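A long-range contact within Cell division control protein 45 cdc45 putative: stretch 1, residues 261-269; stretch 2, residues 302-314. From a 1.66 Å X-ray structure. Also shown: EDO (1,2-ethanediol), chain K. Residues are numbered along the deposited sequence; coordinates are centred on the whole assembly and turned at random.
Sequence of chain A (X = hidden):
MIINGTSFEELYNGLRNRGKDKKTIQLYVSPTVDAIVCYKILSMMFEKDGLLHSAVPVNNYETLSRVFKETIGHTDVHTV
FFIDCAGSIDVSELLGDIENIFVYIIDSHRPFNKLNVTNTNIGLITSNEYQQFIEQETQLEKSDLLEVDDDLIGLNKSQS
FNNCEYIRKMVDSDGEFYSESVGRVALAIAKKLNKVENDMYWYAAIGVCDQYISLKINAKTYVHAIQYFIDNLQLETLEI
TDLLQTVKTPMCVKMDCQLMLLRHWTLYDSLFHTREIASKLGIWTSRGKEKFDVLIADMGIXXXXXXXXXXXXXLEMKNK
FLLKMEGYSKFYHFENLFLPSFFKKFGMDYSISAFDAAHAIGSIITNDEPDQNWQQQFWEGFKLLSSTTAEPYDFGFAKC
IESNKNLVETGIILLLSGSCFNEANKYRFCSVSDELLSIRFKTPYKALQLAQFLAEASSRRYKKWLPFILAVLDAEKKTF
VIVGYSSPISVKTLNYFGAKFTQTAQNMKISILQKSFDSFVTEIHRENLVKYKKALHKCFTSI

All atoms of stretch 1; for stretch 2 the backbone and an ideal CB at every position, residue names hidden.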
# COMPACT_ATOMS: atom_id res chain seq x y z
N LEU A 261 3.07 9.53 11.03
CA LEU A 261 2.11 9.68 12.11
C LEU A 261 2.59 10.62 13.22
O LEU A 261 2.17 10.50 14.36
CB LEU A 261 1.75 8.31 12.70
CG LEU A 261 0.92 7.43 11.78
CD1 LEU A 261 0.67 6.07 12.45
CD2 LEU A 261 -0.41 8.07 11.44
N LEU A 262 3.44 11.59 12.87
CA LEU A 262 4.03 12.48 13.87
C LEU A 262 2.99 13.08 14.81
O LEU A 262 3.15 13.05 16.03
CB LEU A 262 4.81 13.58 13.15
CG LEU A 262 5.47 14.67 14.01
CD1 LEU A 262 6.51 14.05 14.92
CD2 LEU A 262 6.08 15.77 13.15
N ARG A 263 1.92 13.67 14.27
CA ARG A 263 0.93 14.32 15.12
C ARG A 263 0.24 13.34 16.05
O ARG A 263 -0.32 13.76 17.06
CB ARG A 263 -0.09 15.06 14.25
CG ARG A 263 0.42 16.36 13.66
CD ARG A 263 -0.65 17.04 12.78
NE ARG A 263 -0.96 16.19 11.63
CZ ARG A 263 -0.20 16.12 10.54
NH1 ARG A 263 0.87 16.88 10.41
NH2 ARG A 263 -0.54 15.29 9.57
N HIS A 264 0.28 12.05 15.74
CA HIS A 264 -0.41 11.02 16.52
C HIS A 264 0.57 10.13 17.27
O HIS A 264 0.22 9.04 17.74
CB HIS A 264 -1.29 10.22 15.56
CG HIS A 264 -2.06 11.12 14.64
ND1 HIS A 264 -3.10 11.92 15.08
CD2 HIS A 264 -1.87 11.44 13.34
CE1 HIS A 264 -3.53 12.66 14.07
NE2 HIS A 264 -2.79 12.40 13.02
N TRP A 265 1.79 10.61 17.43
CA TRP A 265 2.86 9.82 18.03
C TRP A 265 3.71 10.77 18.87
O TRP A 265 3.17 11.69 19.51
CB TRP A 265 3.66 9.13 16.94
CG TRP A 265 4.36 7.87 17.31
CD1 TRP A 265 4.52 7.34 18.54
CD2 TRP A 265 4.95 6.94 16.38
NE1 TRP A 265 5.20 6.14 18.45
CE2 TRP A 265 5.48 5.88 17.14
CE3 TRP A 265 5.08 6.91 15.00
CZ2 TRP A 265 6.13 4.80 16.55
CZ3 TRP A 265 5.73 5.84 14.42
CH2 TRP A 265 6.24 4.80 15.20
N THR A 266 5.02 10.52 18.89
CA THR A 266 6.00 11.38 19.54
C THR A 266 7.07 11.74 18.52
O THR A 266 7.31 10.99 17.56
CB THR A 266 6.69 10.72 20.74
OG1 THR A 266 7.56 9.66 20.29
CG2 THR A 266 5.67 10.15 21.74
N LEU A 267 7.74 12.88 18.72
CA LEU A 267 8.83 13.24 17.82
C LEU A 267 9.89 12.15 17.80
O LEU A 267 10.36 11.75 16.73
CB LEU A 267 9.45 14.56 18.26
CG LEU A 267 10.77 14.93 17.57
CD1 LEU A 267 10.59 15.01 16.07
CD2 LEU A 267 11.32 16.25 18.14
N TYR A 268 10.26 11.65 18.98
CA TYR A 268 11.34 10.69 19.10
C TYR A 268 11.07 9.44 18.28
O TYR A 268 11.90 9.02 17.48
CB TYR A 268 11.51 10.33 20.58
CG TYR A 268 12.70 9.48 20.92
CD1 TYR A 268 13.93 10.06 21.21
CD2 TYR A 268 12.59 8.11 20.97
CE1 TYR A 268 15.03 9.30 21.55
CE2 TYR A 268 13.70 7.32 21.30
CZ TYR A 268 14.91 7.92 21.58
OH TYR A 268 15.99 7.16 21.90
N ASP A 269 9.89 8.84 18.46
CA ASP A 269 9.60 7.58 17.81
C ASP A 269 9.14 7.76 16.37
O ASP A 269 9.44 6.91 15.53
CB ASP A 269 8.57 6.83 18.62
CG ASP A 269 9.22 5.98 19.71
OD1 ASP A 269 10.30 5.42 19.44
OD2 ASP A 269 8.68 5.91 20.82
N UNK A 302 15.24 18.34 24.89
CA UNK A 302 15.44 17.27 25.88
C UNK A 302 14.58 16.05 25.57
O UNK A 302 13.53 16.14 24.93
CB UNK A 302 15.12 17.78 27.29
N UNK A 303 15.04 14.89 26.04
CA UNK A 303 14.27 13.67 25.79
C UNK A 303 12.89 13.72 26.44
O UNK A 303 11.94 13.13 25.93
CB UNK A 303 15.04 12.45 26.30
N UNK A 304 12.75 14.44 27.55
CA UNK A 304 11.45 14.57 28.19
C UNK A 304 10.45 15.27 27.28
O UNK A 304 9.24 15.04 27.39
CB UNK A 304 11.58 15.33 29.51
N UNK A 305 10.92 16.14 26.40
CA UNK A 305 10.06 16.78 25.41
C UNK A 305 9.90 15.93 24.16
O UNK A 305 8.80 15.81 23.63
CB UNK A 305 10.62 18.15 25.03
N UNK A 306 11.00 15.35 23.67
CA UNK A 306 10.93 14.60 22.43
C UNK A 306 10.11 13.32 22.58
O UNK A 306 9.56 12.82 21.59
CB UNK A 306 12.34 14.26 21.94
N UNK A 307 10.03 12.79 23.79
CA UNK A 307 9.38 11.50 24.02
C UNK A 307 7.96 11.61 24.59
O UNK A 307 7.32 10.58 24.83
CB UNK A 307 10.24 10.66 24.97
N UNK A 308 7.46 12.81 24.79
CA UNK A 308 6.04 12.94 25.09
C UNK A 308 5.25 13.09 23.80
O UNK A 308 5.81 13.27 22.71
CB UNK A 308 5.79 14.13 26.02
N UNK A 309 3.92 12.98 23.91
CA UNK A 309 3.06 13.13 22.75
C UNK A 309 3.37 14.44 22.02
O UNK A 309 3.55 15.49 22.64
CB UNK A 309 1.59 13.08 23.17
N UNK A 310 3.49 14.36 20.69
CA UNK A 310 3.79 15.55 19.90
C UNK A 310 2.75 16.63 20.10
O UNK A 310 3.07 17.83 20.09
CB UNK A 310 3.89 15.19 18.42
N UNK A 311 1.49 16.23 20.33
CA UNK A 311 0.45 17.24 20.52
C UNK A 311 0.66 18.06 21.79
O UNK A 311 0.23 19.21 21.86
CB UNK A 311 -0.93 16.57 20.56
N UNK A 312 1.32 17.49 22.81
CA UNK A 312 1.56 18.24 24.03
C UNK A 312 2.98 18.80 24.13
O UNK A 312 3.24 19.61 25.01
CB UNK A 312 1.28 17.35 25.24
N UNK A 313 3.88 18.40 23.23
CA UNK A 313 5.22 18.99 23.18
C UNK A 313 5.07 20.48 22.91
O UNK A 313 4.22 20.90 22.14
CB UNK A 313 6.09 18.32 22.11
N UNK A 314 5.86 21.30 23.59
CA UNK A 314 5.67 22.74 23.48
C UNK A 314 5.92 23.20 22.05
O UNK A 314 6.72 22.61 21.31
CB UNK A 314 6.59 23.48 24.45
C1 EDO K . 4.62 19.16 11.37
O1 EDO K . 4.60 20.58 11.48
C2 EDO K . 3.46 18.58 12.17
O2 EDO K . 2.22 19.16 11.74

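Position 302 lies beyond reach of stretch 1, just before a helix, and would suit Pro, Ser, Thr or Asp; it is Pro302. At 303 the CB points sideways with nothing near it, but a long apolar chain could reach the Tyr268 ring. Leu303 does, its CD2 coming 3.7 Å from CE1 of Tyr268. Position 304 is out of reach and tolerant, and holds Ser304. At 305 a polar chain would serve; Gln305 OE1 accepts from N of 314.

Position 306 is tighter. Its ideal CB is 4.2 Å from Tyr268 CB and 4.4 Å from Leu267 CD2, while its O accepts from Tyr268 N at 2.9 Å. A small apolar residue suits this close backbone approach, and Ala306 sets its methyl against both side chains.

From 307 the CB points sideways; the ideal CB of 307 is 4.6 Å from Tyr268 CB, with the aromatic ring beyond. A long, flexible chain, Gln, Met, Lys or Arg, could lie over the ring. Gln307 does so: its CG sits 4.1 Å from the ring centroid of Tyr268, and Gln307 NE2, over the same face, is 3.5 Å from Tyr268 CZ.

Position 308 points away and would take most polar chains; Gln308 NE2 donates to OG1 of 312. Its backbone O accepts from water 3, which also accepts from Leu267 N.

The CB of 309 points away too, but Trp265 O is 4.2 Å from the ideal CB of 309, favouring a small polar group. Ser309 OG donates to water 1, which donates to the carbonyls of Arg263 and Trp265.

Position 310 faces stretch 1 squarely. Its N donates to Trp265 O at 2.9 Å and 175°, and its ideal CB is only 3.3 Å from Leu262 O. Beyond lie Leu262, Leu267 and the stem of Arg263, inviting a broad apolar or aromatic chain. Of all the residues in the contact, Tyr310 has the most area covered by the other stretch: Leu262 CG stands 3.8 Å from its ring centroid, almost on the normal, and Leu267 CB lies at the ring edge, 4.3 Å from Tyr310 CD1.

At 311 the ideal CB is 4.5 Å from Arg263 O, with His264 ND1 farther out; a long polar chain could span both. Lys311, extended beyond chi1, brings CE 3.3 Å from Arg263 O and shares water 2 with His264 ND1.

Position 312 is out of reach and would accept most polar residues; Thr312 donates from OG1 to Ser309 O. At 313 the CB points toward stretch 1 across a gap, suiting a long apolar chain: selenomethionine Met313 places CE 4.1 Å from Leu267 CD2. Position 314, an N-cap, suits Ser, Thr, Asp or Asn; it is Ser314.

Stretch 2, residues 302-314: PLSQAQQSYKTMS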
# COMPACT_ATOMS: atom_id res chain seq x y z
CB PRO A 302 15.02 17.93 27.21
CG PRO A 302 14.12 19.04 26.83
CD PRO A 302 14.59 19.53 25.46
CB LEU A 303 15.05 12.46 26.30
CG LEU A 303 16.28 12.05 25.49
CD1 LEU A 303 16.85 10.75 26.07
CD2 LEU A 303 15.97 11.85 24.02
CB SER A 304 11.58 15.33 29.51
OG SER A 304 12.01 16.66 29.26
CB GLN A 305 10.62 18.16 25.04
CG GLN A 305 10.40 19.25 26.11
CD GLN A 305 8.95 19.73 26.17
OE1 GLN A 305 8.30 19.93 25.14
NE2 GLN A 305 8.44 19.92 27.38
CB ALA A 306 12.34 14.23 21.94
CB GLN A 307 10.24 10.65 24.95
CG GLN A 307 11.54 10.21 24.31
CD GLN A 307 12.38 9.35 25.24
OE1 GLN A 307 12.22 9.41 26.44
NE2 GLN A 307 13.28 8.56 24.66
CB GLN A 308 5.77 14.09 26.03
CG GLN A 308 5.98 15.46 25.44
CD GLN A 308 5.71 16.55 26.46
OE1 GLN A 308 6.60 16.95 27.21
NE2 GLN A 308 4.47 17.03 26.50
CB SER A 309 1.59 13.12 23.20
OG SER A 309 0.76 13.78 22.26
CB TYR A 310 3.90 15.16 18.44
CG TYR A 310 4.38 16.27 17.53
CD1 TYR A 310 5.73 16.59 17.46
CD2 TYR A 310 3.50 16.98 16.74
CE1 TYR A 310 6.17 17.59 16.62
CE2 TYR A 310 3.94 17.98 15.90
CZ TYR A 310 5.28 18.28 15.86
OH TYR A 310 5.73 19.29 15.03
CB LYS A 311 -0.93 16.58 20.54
CG LYS A 311 -1.40 16.19 19.14
CD LYS A 311 -2.80 15.58 19.13
CE LYS A 311 -3.22 15.26 17.70
NZ LYS A 311 -4.58 14.66 17.64
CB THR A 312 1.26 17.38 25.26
OG1 THR A 312 2.10 16.23 25.28
CG2 THR A 312 -0.20 16.94 25.25
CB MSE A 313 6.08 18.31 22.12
CG MSE A 313 7.54 18.62 22.31
SE MSE A 313 8.70 17.70 21.10
CE MSE A 313 8.31 18.69 19.46
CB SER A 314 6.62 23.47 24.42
OG SER A 314 7.93 23.47 23.90
O HOH W 1 0.68 13.11 19.52
O HOH W 2 -3.92 11.66 17.75
O HOH W 3 6.95 14.71 20.69
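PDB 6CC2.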